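Local structure of galactitol 1-phosphate 5-dehydrogenase (Escherichia coli, 4UEJ) at residues I121-R125 with K126-A130; Q178-A182 with L183-S187; E248-G251 with P252-L256. The protein catalyses the zinc- and NAD+-dependent oxidation of galactitol 1-phosphate to D-tagatose 6-phosphate. All coordinates share one frame; numbering follows the deposited sequence. Where two conformers were deposited one is given.

Contact 1 (I121-R125 with K126-A130); sequences IVVKR and KNVFA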
ATOM      1  N   ILE A 121      15.942 -28.682 -21.470  1.00 21.37           N
ATOM      2  CA  ILE A 121      14.626 -28.086 -21.623  1.00 22.97           C
ATOM      3  C   ILE A 121      14.555 -27.290 -22.927  1.00 25.69           C
ATOM      4  O   ILE A 121      15.555 -26.739 -23.381  1.00 22.18           O
ATOM      5  CB  ILE A 121      14.287 -27.189 -20.408  1.00 19.44           C
ATOM      6  CG1 ILE A 121      12.811 -26.779 -20.435  1.00 19.16           C
ATOM      7  CG2 ILE A 121      15.242 -25.978 -20.334  1.00 18.47           C
ATOM      8  CD1 ILE A 121      12.365 -25.981 -19.210  1.00 18.08           C
ATOM      9  N   VAL A 122      13.384 -27.268 -23.552  1.00 21.22           N
ATOM     10  CA  VAL A 122      13.170 -26.413 -24.705  1.00 21.34           C
ATOM     11  C   VAL A 122      12.298 -25.228 -24.285  1.00 20.29           C
ATOM     12  O   VAL A 122      11.271 -25.410 -23.644  1.00 20.11           O
ATOM     13  CB  VAL A 122      12.512 -27.185 -25.863  1.00 22.78           C
ATOM     14  CG1 VAL A 122      12.043 -26.230 -26.944  1.00 24.64           C
ATOM     15  CG2 VAL A 122      13.496 -28.206 -26.434  1.00 23.93           C
ATOM     16  N   VAL A 123      12.741 -24.019 -24.614  1.00 19.72           N
ATOM     17  CA  VAL A 123      12.021 -22.791 -24.263  1.00 18.83           C
ATOM     18  C   VAL A 123      12.112 -21.779 -25.403  1.00 19.21           C
ATOM     19  O   VAL A 123      12.874 -21.972 -26.348  1.00 20.03           O
ATOM     20  CB  VAL A 123      12.576 -22.129 -22.975  1.00 20.76           C
ATOM     21  CG1 VAL A 123      12.537 -23.096 -21.795  1.00 17.29           C
ATOM     22  CG2 VAL A 123      13.992 -21.622 -23.197  1.00 17.37           C
ATOM     23  N   LYS A 124      11.347 -20.691 -25.311  1.00 18.76           N
ATOM     24  CA  LYS A 124      11.456 -19.620 -26.297  1.00 19.21           C
ATOM     25  C   LYS A 124      12.761 -18.857 -26.121  1.00 18.70           C
ATOM     26  O   LYS A 124      13.296 -18.776 -25.017  1.00 17.69           O
ATOM     27  CB  LYS A 124      10.279 -18.646 -26.190  1.00 19.02           C
ATOM     28  CG  LYS A 124       8.918 -19.300 -26.232  1.00 19.59           C
ATOM     29  CD  LYS A 124       8.746 -20.191 -27.436  1.00 25.89           C
ATOM     30  CE  LYS A 124       7.361 -20.818 -27.409  1.00 32.96           C
ATOM     31  NZ  LYS A 124       7.129 -21.774 -28.521  1.00 30.41           N
ATOM     32  N   ARG A 125      13.271 -18.303 -27.218  1.00 19.58           N
ATOM     33  CA  ARG A 125      14.406 -17.378 -27.157  1.00 21.63           C
ATOM     34  C   ARG A 125      14.202 -16.319 -26.076  1.00 22.60           C
ATOM     35  O   ARG A 125      15.130 -15.967 -25.340  1.00 18.67           O
ATOM     36  CB  ARG A 125      14.620 -16.702 -28.519  1.00 22.85           C
ATOM     37  CG  ARG A 125      15.589 -15.515 -28.496  1.00 27.68           C
ATOM     38  CD  ARG A 125      16.980 -15.944 -28.073  1.00 31.84           C
ATOM     39  NE  ARG A 125      17.900 -14.814 -27.968  1.00 34.39           N
ATOM     40  CZ  ARG A 125      18.132 -14.131 -26.849  1.00 28.57           C
ATOM     41  NH1 ARG A 125      17.505 -14.449 -25.722  1.00 18.68           N
ATOM     42  NH2 ARG A 125      18.994 -13.123 -26.855  1.00 32.27           N
ATOM     43  N   LYS A 126      12.976 -15.826 -25.960  1.00 17.94           N
ATOM     44  CA  LYS A 126      12.686 -14.774 -24.998  1.00 19.92           C
ATOM     45  C   LYS A 126      12.720 -15.283 -23.559  1.00 16.23           C
ATOM     46  O   LYS A 126      12.636 -14.492 -22.622  1.00 14.83           O
ATOM     47  CB  LYS A 126      11.334 -14.132 -25.301  1.00 20.41           C
ATOM     48  CG  LYS A 126      11.391 -13.183 -26.497  1.00 28.70           C
ATOM     49  CD  LYS A 126      10.136 -12.343 -26.615  1.00 37.19           C
ATOM     50  CE  LYS A 126      10.432 -10.998 -27.263  1.00 41.84           C
ATOM     51  NZ  LYS A 126      11.134 -11.155 -28.568  1.00 42.70           N
ATOM     52  N   ASN A 127      12.845 -16.599 -23.393  1.00 15.79           N
ATOM     53  CA  ASN A 127      12.948 -17.210 -22.068  1.00 14.90           C
ATOM     54  C   ASN A 127      14.385 -17.518 -21.645  1.00 14.69           C
ATOM     55  O   ASN A 127      14.599 -18.243 -20.679  1.00 15.42           O
ATOM     56  CB  ASN A 127      12.139 -18.513 -21.999  1.00 15.60           C
ATOM     57  CG  ASN A 127      10.646 -18.290 -22.068  1.00 25.53           C
ATOM     58  OD1 ASN A 127       9.955 -18.921 -22.876  1.00 27.82           O
ATOM     59  ND2 ASN A 127      10.132 -17.404 -21.211  1.00 20.96           N
ATOM     60  N   VAL A 128      15.369 -17.011 -22.377  1.00 15.18           N
ATOM     61  CA  VAL A 128      16.748 -17.128 -21.903  1.00 15.07           C
ATOM     62  C   VAL A 128      17.441 -15.779 -21.946  1.00 19.85           C
ATOM     63  O   VAL A 128      17.110 -14.913 -22.762  1.00 16.07           O
ATOM     64  CB  VAL A 128      17.579 -18.147 -22.712  1.00 16.16           C
ATOM     65  CG1 VAL A 128      17.027 -19.556 -22.535  1.00 21.08           C
ATOM     66  CG2 VAL A 128      17.615 -17.773 -24.173  1.00 17.47           C
ATOM     67  N   PHE A 129      18.412 -15.628 -21.053  1.00 14.55           N
ATOM     68  CA  PHE A 129      19.130 -14.382 -20.844  1.00 17.22           C
ATOM     69  C   PHE A 129      20.610 -14.705 -20.838  1.00 15.10           C
ATOM     70  O   PHE A 129      21.067 -15.484 -20.017  1.00 17.77           O
ATOM     71  CB  PHE A 129      18.679 -13.735 -19.531  1.00 13.28           C
ATOM     72  CG  PHE A 129      19.492 -12.549 -19.100  1.00 14.18           C
ATOM     73  CD1 PHE A 129      19.198 -11.281 -19.576  1.00 21.64           C
ATOM     74  CD2 PHE A 129      20.506 -12.690 -18.159  1.00 17.55           C
ATOM     75  CE1 PHE A 129      19.926 -10.179 -19.153  1.00 22.97           C
ATOM     76  CE2 PHE A 129      21.233 -11.596 -17.734  1.00 21.31           C
ATOM     77  CZ  PHE A 129      20.942 -10.335 -18.240  1.00 23.46           C
ATOM     78  N   ALA A 130      21.342 -14.129 -21.784  1.00 16.12           N
ATOM     79  CA  ALA A 130      22.742 -14.485 -21.987  1.00 19.89           C
ATOM     80  C   ALA A 130      23.609 -14.012 -20.831  1.00 16.69           C
ATOM     81  O   ALA A 130      23.497 -12.872 -20.399  1.00 16.82           O
ATOM     82  CB  ALA A 130      23.250 -13.905 -23.298  1.00 20.97           C
TER

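Contact 2 (Q178-A182 with L183-S187); sequences QCAVA and LGAKS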
ATOM      1  N   GLN A 178      22.144  -7.974   0.188  1.00  9.00           N
ATOM      2  CA  GLN A 178      23.344  -7.732  -0.595  1.00  9.53           C
ATOM      3  C   GLN A 178      23.121  -6.666  -1.660  1.00 11.66           C
ATOM      4  O   GLN A 178      23.979  -5.802  -1.868  1.00 11.97           O
ATOM      5  CB  GLN A 178      23.826  -9.033  -1.241  1.00 13.35           C
ATOM      6  CG  GLN A 178      24.160 -10.120  -0.252  1.00 11.43           C
ATOM      7  CD  GLN A 178      24.692 -11.356  -0.941  1.00 19.73           C
ATOM      8  OE1 GLN A 178      25.263 -11.264  -2.020  1.00 26.98           O
ATOM      9  NE2 GLN A 178      24.502 -12.518  -0.328  1.00 18.41           N
ATOM     10  N   CYS A 179      21.964  -6.716  -2.324  1.00 14.14           N
ATOM     11  CA  CYS A 179      21.672  -5.735  -3.365  1.00 12.73           C
ATOM     12  C   CYS A 179      21.479  -4.336  -2.769  1.00  8.74           C
ATOM     13  O   CYS A 179      22.006  -3.367  -3.304  1.00 12.65           O
ATOM     14  CB  CYS A 179      20.444  -6.139  -4.168  1.00  8.19           C
ATOM     15  SG  CYS A 179      20.774  -7.565  -5.244  1.00 12.22           S
ATOM     16  N   ALA A 180      20.770  -4.252  -1.649  1.00  8.99           N
ATOM     17  CA  ALA A 180      20.573  -2.964  -0.977  1.00  9.90           C
ATOM     18  C   ALA A 180      21.899  -2.302  -0.633  1.00  9.97           C
ATOM     19  O   ALA A 180      22.067  -1.101  -0.811  1.00 13.58           O
ATOM     20  CB  ALA A 180      19.724  -3.140   0.283  1.00 10.84           C
ATOM     21  N   VAL A 181      22.844  -3.082  -0.125  1.00  9.21           N
ATOM     22  CA  VAL A 181      24.154  -2.544   0.201  1.00 11.22           C
ATOM     23  C   VAL A 181      24.855  -2.042  -1.058  1.00 19.90           C
ATOM     24  O   VAL A 181      25.417  -0.949  -1.076  1.00 17.21           O
ATOM     25  CB  VAL A 181      25.022  -3.600   0.911  1.00 10.72           C
ATOM     26  CG1 VAL A 181      26.426  -3.082   1.107  1.00 16.78           C
ATOM     27  CG2 VAL A 181      24.381  -3.950   2.247  1.00 10.48           C
ATOM     28  N   ALA A 182      24.787  -2.833  -2.121  1.00 17.80           N
ATOM     29  CA  ALA A 182      25.505  -2.517  -3.342  1.00 18.60           C
ATOM     30  C   ALA A 182      24.940  -1.277  -4.039  1.00 21.20           C
ATOM     31  O   ALA A 182      25.656  -0.555  -4.750  1.00 21.58           O
ATOM     32  CB  ALA A 182      25.468  -3.724  -4.286  1.00 22.22           C
ATOM     33  N   LEU A 183      23.656  -1.038  -3.824  1.00 16.81           N
ATOM     34  CA  LEU A 183      22.915   0.016  -4.499  1.00 16.69           C
ATOM     35  C   LEU A 183      22.801   1.267  -3.637  1.00 15.76           C
ATOM     36  O   LEU A 183      22.042   2.185  -3.950  1.00 24.72           O
ATOM     37  CB  LEU A 183      21.524  -0.479  -4.876  1.00 18.08           C
ATOM     38  CG  LEU A 183      21.517  -1.670  -5.844  1.00 15.42           C
ATOM     39  CD1 LEU A 183      20.132  -2.242  -5.897  1.00 16.52           C
ATOM     40  CD2 LEU A 183      21.987  -1.249  -7.217  1.00 29.66           C
ATOM     41  N   GLY A 184      23.540   1.284  -2.532  1.00 18.39           N
ATOM     42  CA  GLY A 184      23.729   2.504  -1.768  1.00 21.76           C
ATOM     43  C   GLY A 184      22.716   2.830  -0.690  1.00 18.41           C
ATOM     44  O   GLY A 184      22.562   3.995  -0.326  1.00 17.27           O
ATOM     45  N   ALA A 185      22.036   1.816  -0.163  1.00 11.30           N
ATOM     46  CA  ALA A 185      21.191   2.020   1.022  1.00 11.88           C
ATOM     47  C   ALA A 185      21.983   2.686   2.151  1.00 11.32           C
ATOM     48  O   ALA A 185      23.173   2.400   2.345  1.00 14.15           O
ATOM     49  CB  ALA A 185      20.622   0.688   1.493  1.00 13.11           C
ATOM     50  N   LYS A 186      21.327   3.566   2.899  1.00 11.01           N
ATOM     51  CA  LYS A 186      21.948   4.228   4.039  1.00 13.15           C
ATOM     52  C   LYS A 186      22.243   3.220   5.134  1.00 14.56           C
ATOM     53  O   LYS A 186      23.306   3.237   5.747  1.00 16.77           O
ATOM     54  CB  LYS A 186      21.042   5.343   4.577  1.00 15.31           C
ATOM     55  CG  LYS A 186      21.568   5.988   5.852  1.00 19.69           C
ATOM     56  CD  LYS A 186      20.644   7.099   6.339  1.00 24.03           C
ATOM     57  CE  LYS A 186      21.139   7.708   7.634  1.00 32.63           C
ATOM     58  NZ  LYS A 186      22.373   8.519   7.438  1.00 43.05           N
ATOM     59  N   SER A 187      21.283   2.338   5.372  1.00 12.13           N
ATOM     60  CA  SER A 187      21.446   1.249   6.316  1.00 13.02           C
ATOM     61  C   SER A 187      20.647   0.047   5.832  1.00 12.22           C
ATOM     62  O   SER A 187      19.709   0.189   5.048  1.00  9.91           O
ATOM     63  CB  SER A 187      20.979   1.656   7.712  1.00 10.94           C
ATOM     64  OG  SER A 187      19.571   1.874   7.709  1.00 11.89           O
TER
HETATM   65  O   HOH W   1      25.202   0.969   1.062  1.00 36.71           O

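Contact 3 (E248-G251 with P252-L256); sequences EIAG and PHAQL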
ATOM      1  N   GLU A 248       3.625  -2.579  11.960  1.00 14.88           N
ATOM      2  CA  GLU A 248       3.840  -2.157  13.340  1.00 17.30           C
ATOM      3  C   GLU A 248       5.188  -1.464  13.565  1.00 15.18           C
ATOM      4  O   GLU A 248       5.280  -0.541  14.379  1.00 17.77           O
ATOM      5  CB  GLU A 248       3.702  -3.352  14.293  1.00 12.72           C
ATOM      6  CG  GLU A 248       2.253  -3.823  14.432  1.00 19.06           C
ATOM      7  CD  GLU A 248       1.372  -2.803  15.145  1.00 26.05           C
ATOM      8  OE1 GLU A 248       1.906  -2.006  15.947  1.00 29.38           O
ATOM      9  OE2 GLU A 248       0.148  -2.794  14.914  1.00 26.78           O
ATOM     10  N   ILE A 249       6.230  -1.879  12.858  1.00 11.70           N
ATOM     11  CA  ILE A 249       7.531  -1.282  13.111  1.00 11.13           C
ATOM     12  C   ILE A 249       7.811  -0.092  12.230  1.00 10.75           C
ATOM     13  O   ILE A 249       8.728   0.681  12.512  1.00 11.24           O
ATOM     14  CB  ILE A 249       8.685  -2.298  12.939  1.00 11.13           C
ATOM     15  CG1 ILE A 249       8.854  -2.696  11.471  1.00 10.63           C
ATOM     16  CG2 ILE A 249       8.451  -3.497  13.843  1.00 17.74           C
ATOM     17  CD1 ILE A 249      10.038  -3.607  11.233  1.00 21.73           C
ATOM     18  N   ALA A 250       7.014   0.078  11.174  1.00  9.67           N
ATOM     19  CA  ALA A 250       7.337   1.073  10.156  1.00 11.89           C
ATOM     20  C   ALA A 250       7.446   2.485  10.726  1.00 13.52           C
ATOM     21  O   ALA A 250       6.705   2.864  11.632  1.00 12.46           O
ATOM     22  CB  ALA A 250       6.296   1.046   9.045  1.00 10.56           C
ATOM     23  N   GLY A 251       8.369   3.260  10.177  1.00  9.27           N
ATOM     24  CA  GLY A 251       8.514   4.646  10.566  1.00  9.78           C
ATOM     25  C   GLY A 251       7.622   5.517   9.702  1.00 14.11           C
ATOM     26  O   GLY A 251       6.868   5.019   8.856  1.00  9.32           O
ATOM     27  N   PRO A 252       7.689   6.829   9.913  1.00  9.94           N
ATOM     28  CA  PRO A 252       6.796   7.743   9.189  1.00  9.80           C
ATOM     29  C   PRO A 252       7.046   7.706   7.676  1.00 11.18           C
ATOM     30  O   PRO A 252       8.193   7.747   7.224  1.00 11.56           O
ATOM     31  CB  PRO A 252       7.130   9.119   9.781  1.00 13.45           C
ATOM     32  CG  PRO A 252       8.415   8.940  10.513  1.00 20.55           C
ATOM     33  CD  PRO A 252       8.496   7.512  10.932  1.00 13.91           C
ATOM     34  N   HIS A 253       5.954   7.598   6.926  1.00  9.67           N
ATOM     35  CA  HIS A 253       5.968   7.517   5.465  1.00 10.73           C
ATOM     36  C   HIS A 253       6.877   6.422   4.905  1.00 10.75           C
ATOM     37  O   HIS A 253       7.376   6.557   3.788  1.00  9.53           O
ATOM     38  CB  HIS A 253       6.380   8.865   4.869  1.00 16.76           C
ATOM     39  CG  HIS A 253       5.377   9.951   5.096  1.00 22.86           C
ATOM     40  ND1 HIS A 253       4.670  10.535   4.069  1.00 28.57           N
ATOM     41  CD2 HIS A 253       4.944  10.545   6.234  1.00 28.16           C
ATOM     42  CE1 HIS A 253       3.857  11.453   4.560  1.00 21.93           C
ATOM     43  NE2 HIS A 253       4.005  11.481   5.871  1.00 26.48           N
ATOM     44  N   ALA A 254       7.061   5.330   5.653  1.00  8.55           N
ATOM     45  CA  ALA A 254       7.853   4.222   5.152  1.00  7.43           C
ATOM     46  C   ALA A 254       7.223   3.658   3.909  1.00  6.73           C
ATOM     47  O   ALA A 254       6.001   3.742   3.719  1.00  8.62           O
ATOM     48  CB  ALA A 254       8.017   3.112   6.217  1.00  7.22           C
ATOM     49  N   GLN A 255       8.076   3.141   3.039  1.00  6.43           N
ATOM     50  CA  GLN A 255       7.636   2.324   1.920  1.00  8.23           C
ATOM     51  C   GLN A 255       7.680   0.875   2.340  1.00  9.07           C
ATOM     52  O   GLN A 255       8.689   0.397   2.880  1.00 10.15           O
ATOM     53  CB  GLN A 255       8.513   2.528   0.694  1.00  6.02           C
ATOM     54  CG  GLN A 255       8.381   3.880   0.031  1.00 11.08           C
ATOM     55  CD  GLN A 255       9.460   4.073  -0.999  1.00  9.46           C
ATOM     56  OE1 GLN A 255      10.658   4.045  -0.678  1.00 10.70           O
ATOM     57  NE2 GLN A 255       9.057   4.223  -2.246  1.00  9.69           N
ATOM     58  N   LEU A 256       6.600   0.149   2.090  0.64  7.76           N
ATOM     59  CA  LEU A 256       6.554  -1.270   2.439  0.64  6.72           C
ATOM     60  C   LEU A 256       6.254  -2.110   1.208  0.64  8.78           C
ATOM     61  O   LEU A 256       5.111  -2.174   0.747  0.64  7.18           O
ATOM     62  CB  LEU A 256       5.509  -1.532   3.525  0.64  9.91           C
ATOM     63  CG  LEU A 256       5.088  -2.978   3.809  0.64  6.46           C
ATOM     64  CD1 LEU A 256       6.295  -3.887   4.036  0.64  6.96           C
ATOM     65  CD2 LEU A 256       4.154  -3.006   5.001  0.64 11.33           C
TER

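Contact 1 (I121-R125 with K126-A130)
Lys124 O takes the backbone N-H of Asn127 at 2.8 Å, the first bond of a short 3-10 turn that links strand 120-124 to strand 128-130 in the GroES-like catalytic domain. One residue on, Val128 N bonds to Arg125 O at 3.2 Å, so two successive i to i+3 bonds turn the chain through roughly a right angle, from the pairing with strand 27-36 to that with strand 80-83. Both donors stand well above the carbonyl planes they address; the second bond is the straighter, at 164°.

Asn127 folds back over the turn. Its CG stands opposite its own carbonyl carbon (chi1 -69°), and this brings the amide alongside Lys124, the two side chains pointing the same way. Asn127 OD1 meets Lys124 N at 3.3 Å, a weak hydrogen bond, and touches Lys124 CB as well. At the other end of this buried amide, the bond from ND2 to Val84 O, with weaker help from Lys124 N, restrains how the amide is turned. Lys124 itself carries its ammonium away from the turn to a salt bridge with Glu27.

Arg125 bends at its second torsion (chi2 62°) and comes back across Val128 at about a right angle. The edge of its guanidinium faces Val128 O, with NH1 3.0 Å away, while NH2 makes a salt bridge to Asp74. Apolar contacts accompany these polar ones: Val123 CB lies against Asn127 CB at 3.8 Å, and Val123 CG2 meets Val128 CG1 at 3.7 Å.

Contact 2 (Q178-A182 with L183-S187)
Three peptide carbonyls, those of Cys179, Ala180 and Val181, are the flat groups that meet the chain leaving the helix. Gly184 N lies over the face of the Val181 carbonyl, 67° out of its plane and 3.3 Å from the oxygen. Ala185 N reaches Ala180 O at 3.0 Å, tilted only 23° from the plane of the Ala180 carbonyl, whereas Leu183 N approaches Cys179 O nearly end-on at 2.9 Å. The Ala180 and Val181 bonds make a Schellman motif with Gly184 as C-prime, its phi of 88° suiting glycine. A water donates to both Val181 O and Ala185 O, bridging the last turn and the departing chain.

Leu183 CG sits close beyond Cys179 O, 3.1 Å away, and CD1 turns toward Cys179 CB. With an alanine here, the branch beside that oxygen is gone, and Leu150 and Cys159 would probably lose an apolar neighbour, opening a gap beside the helix end. Ala185 CB packs on Ala180 CB at 4.1 Å.

This is the helix-to-strand link of the beta-alpha-beta crossover 163-167, 171-182, 187-192 in the Rossmann-type domain: Cys179 and Leu183 face helix 143-155, while Ala180 and Ala185 rest on Val164 of strand 163-167.

Contact 3 (E248-G251 with P252-L256)
A type II beta turn, Gly251 to Ala254, carries the chain from helix 240-249 into strand 255-258, within a beta-alpha-beta unit of the Rossmann-type domain. It is closed by Ala254 N donating to Gly251 O at 3.2 Å, with an N-H...O angle of 150° and the donor above the carbonyl plane. Pro252 takes the first corner, where its ring already fixes the phi that the turn requires. His253 takes the second with a positive phi of 53°, as a type II turn requires at that corner, and its side chain points away from Gly251.

That imidazole belongs to the dimer interface. Its NE2 is hydrogen-bonded to Gln102 OE1 of the second subunit and its ring stacks on Phe99, also of the second subunit; both partners lie between Cys95 and Cys103, ligands of that subunit's four-cysteine zinc site. Pro252 packs against Glu94 there too.

On the inner side Gly251 N is held by Gln231 OE1, at the start of strand 231-235. Ala254 CB tucks back under the turn, 3.5 Å from Gly251 O. The methyls of Ala250 and Ala254 both touch Leu281, and across the turn Ala250 CB meets Ala254 CB at 3.9 Å.

Overall arrangement
All three contacts are places where the chain changes direction, but they serve different elements. Contact 1 joins two strands of the catalytic domain; contacts 2 and 3 each end a helix and lead into a strand of the six-stranded parallel sheet, their centres about 18 Å apart. Contact 1 lies about 39 Å from contact 3, centre to centre, across the middle of the chain. Contacts 1 and 2 are partly buried, contact 3 is buried. Contact 1 uses charged and amide side chains, with salt bridges beyond it; contact 2 relies on backbone capping and a water, contact 3 on small methyls and a single turn bond. Of the three, contact 3 alone touches the second subunit.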